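Local coordinates for BH2092 protein (Bacillus halodurans, PDB 3NHV) that is of unknown function but carries a rhodanese-like domain, a fold typical of sulfurtransferases that carry sulfur on a cysteine, at the interface of chains A and B. Numbering follows the deposited sequence. Chains: chain A/B, BH2092 protein.

The interface of chains A and B. Residues chain A 92, 96; chain B 7, 11.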
ATOM      1  N   ALA A  92       8.772 -13.645   5.701  1.00 29.34           N
ATOM      2  CA  ALA A  92       9.578 -13.849   6.893  1.00 36.27           C
ATOM      3  C   ALA A  92       9.842 -15.337   7.097  1.00 35.11           C
ATOM      4  O   ALA A  92      10.971 -15.738   7.357  1.00 40.11           O
ATOM      5  CB  ALA A  92       8.888 -13.262   8.108  1.00 33.62           C
ATOM      6  N   GLN A  96      13.395 -17.259   6.998  1.00 38.34           N
ATOM      7  CA  GLN A  96      13.913 -18.027   8.112  1.00 41.49           C
ATOM      8  C   GLN A  96      14.391 -19.401   7.649  1.00 39.71           C
ATOM      9  O   GLN A  96      15.279 -19.992   8.250  1.00 44.06           O
ATOM     10  CB  GLN A  96      12.836 -18.161   9.177  1.00 44.05           C
ATOM     11  CG  GLN A  96      13.279 -18.928  10.383  1.00 53.71           C
ATOM     12  CD  GLN A  96      12.182 -19.047  11.405  1.00 55.78           C
ATOM     13  OE1 GLN A  96      12.271 -19.846  12.329  1.00 65.08           O
ATOM     14  NE2 GLN A  96      11.134 -18.252  11.246  1.00 57.31           N
TER
ATOM     15  N   TYR B   7      14.914 -11.581   7.146  1.00 49.29           N
ATOM     16  CA  TYR B   7      14.005 -11.963   8.215  1.00 50.23           C
ATOM     17  C   TYR B   7      13.758 -10.781   9.154  1.00 45.70           C
ATOM     18  O   TYR B   7      12.620 -10.504   9.529  1.00 36.90           O
ATOM     19  CB  TYR B   7      14.585 -13.136   9.019  1.00 53.58           C
ATOM     20  CG  TYR B   7      13.705 -13.588  10.169  1.00 52.71           C
ATOM     21  CD1 TYR B   7      12.502 -14.260   9.930  1.00 53.37           C
ATOM     22  CD2 TYR B   7      14.052 -13.314  11.492  1.00 48.92           C
ATOM     23  CE1 TYR B   7      11.668 -14.642  10.977  1.00 44.38           C
ATOM     24  CE2 TYR B   7      13.222 -13.691  12.549  1.00 47.98           C
ATOM     25  CZ  TYR B   7      12.031 -14.351  12.284  1.00 54.07           C
ATOM     26  OH  TYR B   7      11.183 -14.688  13.319  1.00 49.78           O
HETATM   27  N   MSE B  11      10.042  -8.966   9.692  1.00 41.40           N
HETATM   28  CA  MSE B  11       9.509  -9.007  11.039  1.00 40.57           C
HETATM   29  C   MSE B  11       9.269  -7.589  11.563  1.00 45.19           C
HETATM   30  O   MSE B  11       8.267  -7.333  12.230  1.00 40.23           O
HETATM   31  CB  MSE B  11      10.466  -9.768  11.962  1.00 43.40           C
HETATM   32  CG  MSE B  11      10.497 -11.275  11.726  1.00 47.81           C
HETATM   33 SE   MSE B  11       8.738 -12.096  11.929  1.00 60.45          SE
HETATM   34  CE  MSE B  11       8.642 -12.169  13.866  1.00 64.12           C
TER
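Two helices from copies of the same protein meet here: the N-terminal helix of chain B (residues 3-14) lies against the helix of residues 86-96 in the rhodanese-like domain of chain A. B:Tyr7 projects its ring against the one-turn step from A:Ala92 to A:Gln96. The backbone carbonyl O of A:Ala92 approaches the ring edge in its plane, 3.3 Å from CD1 of B:Tyr7. An aromatic C-H at this edge carries a slight positive charge, which may make the approach weakly favourable, though it is a van der Waals contact first of all. Alanine suits the place because its short CB lets the partner helix come close to the backbone. That methyl packs 4.0 Å from the selenium SE of B:Met11, the selenomethionine one turn after the tyrosine.

A:Gln96 runs beside B:Tyr7, the two side chains pointing the same way. A first torsion of -179° places its CG opposite the backbone nitrogen, and the extended chain beyond runs beside the ring. CB of A:Gln96 touches CD1 of B:Tyr7 at 4.0 Å. The amide nitrogen NE2 of A:Gln96 lies 3.7 Å from CE1 of B:Tyr7, a contact and not a bond. Amide and ring planes stand 68° apart, so this is not a parallel stack. Glutamine combines an aliphatic stem for the ring with a polar end near the phenol. Tyrosine suits its place because its broad flat ring spans the step between the two chain A residues, while its hydroxyl end lies near the glutamine amide.

Within chain B, CG of B:Met11 sits 3.5 Å above the ring plane of B:Tyr7, towards the rim, and probably helps to limit the ring's movement. Bends at chi2 and chi3 turn its SE, standing in for the natural methionine sulfur, towards the methyl of A:Ala92; a flexible thioether suits such an uneven surface. In this crystal the patch helps to hold the N-terminal helix of one copy against its neighbour, although the structure alone does not show whether this pairing occurs in solution.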